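Local coordinates for protein lysozyme (Penaeus vannamei, PDB 6UKC) that probably hydrolyses the beta-1,4 linkages of peptidoglycan and chitodextrins as a C-type lysozyme of glycosyl hydrolase family 22, at residues A[26-31]-A[124-129]; A[41-46]-A[81-86]. One frame throughout, in Å; residues are numbered along the deposited sequence.

Contact 1 (A[26-31]-A[124-129]); sequences DIKNWV and RDLDQY
Lys28 turns CG in between its own backbone N and carbonyl carbon (chi1 67°), and Leu126 turns CG anti to its carbonyl carbon; the two side chains cross at about a right angle. Beyond CG the lysine runs extended. Its methylenes pass over Leu126 CB, with Lys28 CG 3.7 Å from Leu126 CB, while the amine travels on to the exposed Asp127 in the first turn of the second helix. There Lys28 NZ forms a salt bridge to Asp127 OD2 at 3.1 Å, approaching from above the carboxylate plane by 43°. Water 1 accepts from the same NZ at 3.0 Å and from Leu126 N at 2.9 Å, giving a first-turn amide a partner that the helix itself does not supply. A long lysine suits this place, because its stem covers an apolar residue and its charge stays near solvent. Asp125 is the N-cap: its OD1 takes a nearly straight bond from Gln128 N (3.1 Å, N-H...acceptor angle 174°) and a weak one from Asp127 N. The isobutyl group of Leu126 reaches inward, where CD1 touches Asn29 OD1 at 3.2 Å; Asn29 ND2 is hydrogen-bonded to Asp25 O. One helical turn along, Val31 CG1 lies 3.7 Å from Tyr129 CE2 and near its hydroxyl, which is hydrogen-bonded to Glu35. Tyrosine fits here by offering carbon to the valine and oxygen to the carboxylate. The contact joins helix 24-38 to the start of helix 126-134. Cys32, the residue after Val31, is disulfide-bonded to Cys121 and so ties helix 24-38 to helix 115-121 as well. Met130, further along helix 126-134, touches both Lys28 and Val31, Ile27 faces helix 9-20, and Trp30 packs against helix 88-105.

Contact 2 (A[41-46]-A[81-86]); sequences NTAAIN and DLMSDD
Asp85 OD1 is gripped by two donors, Lys5 N and water 2, the latter at 2.7 Å. The same water donates to Thr42 OG1 at 2.6 Å, and that hydroxyl is also hydrogen-bonded to Lys5 O, so the N-terminal arm and one water join side chains whose own oxygens, Thr42 OG1 and Asp85 OD1, stand 3.8 Å apart. Threonine suits the spot, for its CB and methyl lie against the Ser84 carbonyl while its oxygen meets the polar groups. Next to it, Met83 CA makes a CA-H...O contact of 3.3 Å with Thr42 O. Met83 sends CG anti to its backbone N (chi1 -159°), then bends: CG packs on Ala43 CA, SD is 3.7 Å from both Ala43 O and Ala44 O, and CE ends 3.9 Å from Ile45 CD1. A flexible thioether can follow such a curved backbone. Both segments are shaped by local turns, a type I turn from Asn41 to Ala44 with an Asx turn at Asn41, and an ST turn at Ser84. The pairing is typical of the C-type lysozyme fold, where the chain leaves the helical lobe for the beta lobe and returns to it toward helix 88-105.

Contact 1 lies wholly within the helical lobe and contact 2 at the junction with the beta lobe, on opposite sides of the chain's centre, about 21 Å between centres. Three of six touching residues are buried in contact 1 and two of eight in contact 2, each with one exposed. They share no secondary-structure element, though strand 45-47 follows helix 24-38 in the chain, and contact 2 is nested inside the loop that contact 1 closes. A water bridges the segments in both. Otherwise two helices meet through apolar side chains and a lysine stem, with a salt bridge at the solvent edge, whereas two largely irregular segments meet mostly through carbonyl oxygens and a thioether.

Contact 1 (A[26-31]-A[124-129])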
ATOM      1  N   ASP A  26      -4.099  -9.862   5.953  1.00 18.63           N
ATOM      2  CA  ASP A  26      -3.976  -8.456   5.520  1.00 16.84           C
ATOM      3  C   ASP A  26      -2.533  -8.051   5.751  1.00 16.59           C
ATOM      4  O   ASP A  26      -1.898  -7.533   4.767  1.00 18.08           O
ATOM      5  CB  ASP A  26      -4.946  -7.527   6.253  1.00 17.38           C
ATOM      6  CG  ASP A  26      -6.397  -7.634   5.799  1.00 16.48           C
ATOM      7  OD1 ASP A  26      -6.723  -8.608   5.057  1.00 15.10           O
ATOM      8  OD2 ASP A  26      -7.178  -6.755   6.201  1.00 15.16           O
ATOM      9  N   ILE A  27      -2.019  -8.306   6.964  1.00 16.55           N
ATOM     10  CA  ILE A  27      -0.690  -7.756   7.376  1.00 16.46           C
ATOM     11  C   ILE A  27       0.393  -8.315   6.436  1.00 17.54           C
ATOM     12  O   ILE A  27       1.117  -7.494   5.794  1.00 17.38           O
ATOM     13  CB  ILE A  27      -0.373  -8.009   8.859  1.00 16.52           C
ATOM     14  CG1 ILE A  27      -1.222  -7.115   9.774  1.00 16.76           C
ATOM     15  CG2 ILE A  27       1.115  -7.824   9.140  1.00 16.71           C
ATOM     16  CD1 ILE A  27      -1.234  -7.550  11.219  1.00 16.32           C
ATOM     17  N   LYS A  28       0.479  -9.644   6.282  1.00 18.76           N
ATOM     18  CA  LYS A  28       1.594 -10.232   5.478  1.00 19.28           C
ATOM     19  C   LYS A  28       1.562  -9.628   4.068  1.00 18.14           C
ATOM     20  O   LYS A  28       2.653  -9.360   3.499  1.00 18.02           O
ATOM     21  CB  LYS A  28       1.533 -11.763   5.464  1.00 19.65           C
ATOM     22  CG  LYS A  28       0.345 -12.380   4.742  1.00 20.49           C
ATOM     23  CD  LYS A  28       0.196 -13.840   5.084  1.00 20.75           C
ATOM     24  CE  LYS A  28      -0.688 -14.605   4.124  1.00 20.84           C
ATOM     25  NZ  LYS A  28      -0.831 -16.010   4.594  1.00 21.84           N
ATOM     26  N   ASN A  29       0.360  -9.381   3.538  1.00 17.14           N
ATOM     27  CA  ASN A  29       0.193  -8.809   2.180  1.00 16.48           C
ATOM     28  C   ASN A  29       0.614  -7.331   2.200  1.00 16.78           C
ATOM     29  O   ASN A  29       1.303  -6.916   1.247  1.00 16.18           O
ATOM     30  CB  ASN A  29      -1.212  -9.054   1.630  1.00 17.51           C
ATOM     31  CG  ASN A  29      -1.365 -10.449   1.055  1.00 17.42           C
ATOM     32  OD1 ASN A  29      -0.664 -10.798   0.122  1.00 16.69           O
ATOM     33  ND2 ASN A  29      -2.225 -11.273   1.640  1.00 18.03           N
ATOM     34  N   TRP A  30       0.209  -6.536   3.200  1.00 16.71           N
ATOM     35  CA  TRP A  30       0.531  -5.083   3.147  1.00 16.82           C
ATOM     36  C   TRP A  30       2.041  -4.903   3.383  1.00 17.15           C
ATOM     37  O   TRP A  30       2.675  -4.081   2.665  1.00 18.31           O
ATOM     38  CB  TRP A  30      -0.341  -4.242   4.104  1.00 16.88           C
ATOM     39  CG  TRP A  30      -1.781  -4.110   3.704  1.00 17.03           C
ATOM     40  CD1 TRP A  30      -2.861  -4.338   4.511  1.00 18.20           C
ATOM     41  CD2 TRP A  30      -2.320  -3.669   2.434  1.00 17.67           C
ATOM     42  NE1 TRP A  30      -4.031  -4.103   3.832  1.00 18.92           N
ATOM     43  CE2 TRP A  30      -3.735  -3.693   2.553  1.00 17.70           C
ATOM     44  CE3 TRP A  30      -1.764  -3.271   1.209  1.00 16.88           C
ATOM     45  CZ2 TRP A  30      -4.584  -3.341   1.507  1.00 17.09           C
ATOM     46  CZ3 TRP A  30      -2.603  -2.941   0.165  1.00 16.94           C
ATOM     47  CH2 TRP A  30      -3.993  -2.961   0.318  1.00 17.69           C
ATOM     48  N   VAL A  31       2.630  -5.655   4.315  1.00 16.62           N
ATOM     49  CA  VAL A  31       4.100  -5.560   4.589  1.00 16.10           C
ATOM     50  C   VAL A  31       4.888  -5.834   3.289  1.00 16.17           C
ATOM     51  O   VAL A  31       5.829  -5.035   2.922  1.00 15.71           O
ATOM     52  CB  VAL A  31       4.496  -6.522   5.721  1.00 15.51           C
ATOM     53  CG1 VAL A  31       6.001  -6.665   5.858  1.00 14.96           C
ATOM     54  CG2 VAL A  31       3.873  -6.105   7.054  1.00 15.31           C
ATOM     55  N   ARG A 124       3.577 -16.405  -3.079  1.00 17.55           N
ATOM     56  CA  ARG A 124       4.673 -16.642  -2.125  1.00 18.46           C
ATOM     57  C   ARG A 124       4.081 -17.139  -0.817  1.00 18.47           C
ATOM     58  O   ARG A 124       2.885 -16.952  -0.524  1.00 20.48           O
ATOM     59  CB  ARG A 124       5.493 -15.373  -1.887  1.00 19.75           C
ATOM     60  CG  ARG A 124       6.169 -14.829  -3.140  1.00 21.73           C
ATOM     61  CD  ARG A 124       7.366 -15.674  -3.537  1.00 23.12           C
ATOM     62  NE  ARG A 124       7.976 -15.330  -4.817  1.00 25.83           N
ATOM     63  CZ  ARG A 124       7.755 -15.976  -5.981  1.00 28.54           C
ATOM     64  NH1 ARG A 124       8.388 -15.610  -7.083  1.00 31.71           N
ATOM     65  NH2 ARG A 124       6.887 -16.969  -6.062  1.00 28.31           N
ATOM     66  N   ASP A 125       4.932 -17.772  -0.049  1.00 18.59           N
ATOM     67  CA  ASP A 125       4.688 -18.136   1.357  1.00 16.72           C
ATOM     68  C   ASP A 125       4.984 -16.899   2.211  1.00 17.21           C
ATOM     69  O   ASP A 125       6.158 -16.660   2.586  1.00 17.84           O
ATOM     70  CB  ASP A 125       5.573 -19.333   1.637  1.00 16.29           C
ATOM     71  CG  ASP A 125       5.385 -19.849   3.025  1.00 15.41           C
ATOM     72  OD1 ASP A 125       4.616 -19.190   3.797  1.00 14.72           O
ATOM     73  OD2 ASP A 125       5.984 -20.892   3.297  1.00 14.10           O
ATOM     74  N   LEU A 126       3.975 -16.084   2.461  1.00 17.62           N
ATOM     75  CA  LEU A 126       4.195 -14.794   3.144  1.00 19.24           C
ATOM     76  C   LEU A 126       4.196 -15.047   4.648  1.00 20.03           C
ATOM     77  O   LEU A 126       4.464 -14.098   5.369  1.00 19.12           O
ATOM     78  CB  LEU A 126       3.124 -13.784   2.721  1.00 18.48           C
ATOM     79  CG  LEU A 126       3.114 -13.438   1.239  1.00 17.53           C
ATOM     80  CD1 LEU A 126       1.958 -12.522   0.885  1.00 18.01           C
ATOM     81  CD2 LEU A 126       4.423 -12.805   0.806  1.00 18.19           C
ATOM     82  N   ASP A 127       3.897 -16.279   5.084  1.00 21.66           N
ATOM     83  CA  ASP A 127       4.099 -16.705   6.493  1.00 20.97           C
ATOM     84  C   ASP A 127       5.597 -16.911   6.732  1.00 20.67           C
ATOM     85  O   ASP A 127       6.119 -16.332   7.706  1.00 21.24           O
ATOM     86  CB  ASP A 127       3.174 -17.862   6.839  1.00 22.38           C
ATOM     87  CG  ASP A 127       1.744 -17.368   6.990  1.00 23.77           C
ATOM     88  OD1 ASP A 127       1.527 -16.397   7.757  1.00 24.65           O
ATOM     89  OD2 ASP A 127       0.879 -17.902   6.293  1.00 25.18           O
ATOM     90  N   GLN A 128       6.293 -17.602   5.829  1.00 18.85           N
ATOM     91  CA  GLN A 128       7.782 -17.639   5.847  1.00 18.79           C
ATOM     92  C   GLN A 128       8.346 -16.204   5.817  1.00 18.13           C
ATOM     93  O   GLN A 128       9.168 -15.859   6.696  1.00 17.83           O
ATOM     94  CB  GLN A 128       8.332 -18.465   4.685  1.00 17.97           C
ATOM     95  CG  GLN A 128       9.850 -18.568   4.747  1.00 18.75           C
ATOM     96  CD  GLN A 128      10.388 -19.280   5.973  1.00 17.94           C
ATOM     97  OE1 GLN A 128       9.801 -20.200   6.527  1.00 18.15           O
ATOM     98  NE2 GLN A 128      11.585 -18.910   6.366  1.00 18.84           N
ATOM     99  N   TYR A 129       7.911 -15.389   4.857  1.00 17.63           N
ATOM    100  CA  TYR A 129       8.374 -13.987   4.668  1.00 19.19           C
ATOM    101  C   TYR A 129       8.243 -13.204   5.988  1.00 19.67           C
ATOM    102  O   TYR A 129       9.190 -12.438   6.342  1.00 20.72           O
ATOM    103  CB  TYR A 129       7.625 -13.361   3.481  1.00 19.13           C
ATOM    104  CG  TYR A 129       7.749 -11.871   3.364  1.00 18.64           C
ATOM    105  CD1 TYR A 129       8.850 -11.296   2.746  1.00 18.94           C
ATOM    106  CD2 TYR A 129       6.764 -11.031   3.864  1.00 19.55           C
ATOM    107  CE1 TYR A 129       8.982  -9.918   2.635  1.00 18.69           C
ATOM    108  CE2 TYR A 129       6.892  -9.648   3.776  1.00 18.88           C
ATOM    109  CZ  TYR A 129       8.006  -9.093   3.168  1.00 17.91           C
ATOM    110  OH  TYR A 129       8.156  -7.746   3.067  1.00 18.04           O
TER
HETATM  111  O   HOH W   1       1.172 -16.948   2.558  1.00 13.91           O

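Contact 2 (A[41-46]-A[81-86])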
ATOM      1  N   ASN A  41       8.982   3.488   3.139  1.00 20.46           N
ATOM      2  CA  ASN A  41       9.275   4.942   3.232  1.00 22.45           C
ATOM      3  C   ASN A  41       7.999   5.726   2.907  1.00 21.34           C
ATOM      4  O   ASN A  41       7.573   5.756   1.713  1.00 21.81           O
ATOM      5  CB  ASN A  41      10.470   5.302   2.347  1.00 25.57           C
ATOM      6  CG  ASN A  41      10.683   6.797   2.201  1.00 27.84           C
ATOM      7  OD1 ASN A  41      10.338   7.592   3.085  1.00 26.04           O
ATOM      8  ND2 ASN A  41      11.252   7.174   1.068  1.00 27.70           N
ATOM      9  N   THR A  42       7.429   6.366   3.928  1.00 21.32           N
ATOM     10  CA  THR A  42       6.139   7.099   3.844  1.00 22.95           C
ATOM     11  C   THR A  42       6.224   8.310   2.896  1.00 23.31           C
ATOM     12  O   THR A  42       5.160   8.805   2.514  1.00 22.24           O
ATOM     13  CB  THR A  42       5.674   7.574   5.225  1.00 23.49           C
ATOM     14  OG1 THR A  42       6.589   8.546   5.746  1.00 21.32           O
ATOM     15  CG2 THR A  42       5.512   6.424   6.194  1.00 23.63           C
ATOM     16  N   ALA A  43       7.428   8.802   2.578  1.00 24.15           N
ATOM     17  CA  ALA A  43       7.649   9.977   1.704  1.00 23.98           C
ATOM     18  C   ALA A  43       8.127   9.552   0.311  1.00 24.07           C
ATOM     19  O   ALA A  43       8.371  10.457  -0.495  1.00 25.50           O
ATOM     20  CB  ALA A  43       8.612  10.943   2.357  1.00 24.80           C
ATOM     21  N   ALA A  44       8.194   8.250   0.009  1.00 24.27           N
ATOM     22  CA  ALA A  44       8.463   7.726  -1.354  1.00 24.80           C
ATOM     23  C   ALA A  44       7.487   8.351  -2.363  1.00 24.89           C
ATOM     24  O   ALA A  44       6.282   8.438  -2.054  1.00 24.98           O
ATOM     25  CB  ALA A  44       8.371   6.220  -1.355  1.00 25.50           C
ATOM     26  N   ILE A  45       8.005   8.824  -3.499  1.00 24.56           N
ATOM     27  CA  ILE A  45       7.230   9.526  -4.564  1.00 25.96           C
ATOM     28  C   ILE A  45       7.908   9.291  -5.912  1.00 26.98           C
ATOM     29  O   ILE A  45       9.142   9.391  -5.971  1.00 28.43           O
ATOM     30  CB  ILE A  45       7.084  11.031  -4.250  1.00 27.47           C
ATOM     31  CG1 ILE A  45       6.006  11.668  -5.133  1.00 27.08           C
ATOM     32  CG2 ILE A  45       8.419  11.781  -4.338  1.00 26.59           C
ATOM     33  CD1 ILE A  45       5.784  13.144  -4.869  1.00 27.18           C
ATOM     34  N   ASN A  46       7.137   8.972  -6.951  1.00 27.74           N
ATOM     35  CA  ASN A  46       7.693   8.640  -8.286  1.00 28.83           C
ATOM     36  C   ASN A  46       6.854   9.322  -9.358  1.00 28.81           C
ATOM     37  O   ASN A  46       5.625   9.051  -9.463  1.00 24.05           O
ATOM     38  CB  ASN A  46       7.811   7.133  -8.505  1.00 32.47           C
ATOM     39  CG  ASN A  46       9.066   6.577  -7.864  1.00 37.19           C
ATOM     40  OD1 ASN A  46      10.157   6.641  -8.436  1.00 38.01           O
ATOM     41  ND2 ASN A  46       8.923   6.061  -6.652  1.00 38.46           N
ATOM     42  N   ASP A  81      -1.967  13.514   1.522  1.00 25.71           N
ATOM     43  CA  ASP A  81      -2.464  12.780   2.715  1.00 26.98           C
ATOM     44  C   ASP A  81      -1.939  11.334   2.709  1.00 25.78           C
ATOM     45  O   ASP A  81      -1.926  10.696   3.777  1.00 23.84           O
ATOM     46  CB  ASP A  81      -3.990  12.848   2.804  1.00 28.78           C
ATOM     47  CG  ASP A  81      -4.530  14.166   3.355  1.00 28.49           C
ATOM     48  OD1 ASP A  81      -3.781  14.879   4.014  1.00 29.37           O
ATOM     49  OD2 ASP A  81      -5.694  14.465   3.107  1.00 30.29           O
ATOM     50  N   LEU A  82      -1.537  10.828   1.546  1.00 28.31           N
ATOM     51  CA  LEU A  82      -0.985   9.460   1.371  1.00 30.29           C
ATOM     52  C   LEU A  82       0.533   9.493   1.534  1.00 32.33           C
ATOM     53  O   LEU A  82       1.142   8.414   1.415  1.00 39.85           O
ATOM     54  CB  LEU A  82      -1.393   8.943  -0.009  1.00 30.58           C
ATOM     55  CG  LEU A  82      -2.897   8.965  -0.264  1.00 32.77           C
ATOM     56  CD1 LEU A  82      -3.230   8.171  -1.517  1.00 34.61           C
ATOM     57  CD2 LEU A  82      -3.676   8.439   0.948  1.00 31.90           C
ATOM     58  N   MET A  83       1.102  10.676   1.816  1.00 32.80           N
ATOM     59  CA  MET A  83       2.564  10.852   1.985  1.00 33.55           C
ATOM     60  C   MET A  83       2.809  11.486   3.355  1.00 32.07           C
ATOM     61  O   MET A  83       3.193  12.646   3.417  1.00 40.77           O
ATOM     62  CB  MET A  83       3.114  11.738   0.866  1.00 37.24           C
ATOM     63  CG  MET A  83       4.591  11.583   0.649  1.00 37.56           C
ATOM     64  SD  MET A  83       4.977  11.795  -1.085  1.00 41.84           S
ATOM     65  CE  MET A  83       4.097  13.326  -1.401  1.00 41.25           C
ATOM     66  N   SER A  84       2.543  10.733   4.411  1.00 27.00           N
ATOM     67  CA  SER A  84       2.466  11.210   5.809  1.00 23.91           C
ATOM     68  C   SER A  84       3.125  10.172   6.737  1.00 23.73           C
ATOM     69  O   SER A  84       3.148   8.959   6.386  1.00 21.93           O
ATOM     70  CB  SER A  84       1.035  11.456   6.164  1.00 21.82           C
ATOM     71  OG  SER A  84       0.872  11.595   7.557  1.00 22.59           O
ATOM     72  N   ASP A  85       3.680  10.640   7.851  1.00 21.59           N
ATOM     73  CA  ASP A  85       4.234   9.790   8.931  1.00 23.63           C
ATOM     74  C   ASP A  85       3.100   8.884   9.436  1.00 22.57           C
ATOM     75  O   ASP A  85       3.366   7.718   9.723  1.00 25.45           O
ATOM     76  CB  ASP A  85       4.840  10.660  10.035  1.00 25.18           C
ATOM     77  CG  ASP A  85       6.192  11.265   9.706  1.00 26.88           C
ATOM     78  OD1 ASP A  85       6.686  11.091   8.556  1.00 25.82           O
ATOM     79  OD2 ASP A  85       6.756  11.899  10.620  1.00 31.70           O
ATOM     80  N   ASP A  86       1.873   9.411   9.479  1.00 20.92           N
ATOM     81  CA  ASP A  86       0.633   8.687   9.842  1.00 19.58           C
ATOM     82  C   ASP A  86      -0.006   8.039   8.601  1.00 19.04           C
ATOM     83  O   ASP A  86      -0.442   8.798   7.702  1.00 17.62           O
ATOM     84  CB  ASP A  86      -0.339   9.643  10.518  1.00 19.43           C
ATOM     85  CG  ASP A  86      -1.602   8.957  10.963  1.00 20.00           C
ATOM     86  OD1 ASP A  86      -2.347   8.439  10.089  1.00 22.36           O
ATOM     87  OD2 ASP A  86      -1.814   8.928  12.169  1.00 22.03           O
TER
HETATM   88  O   HOH W   2       6.231  11.103   5.919  1.00 21.95           O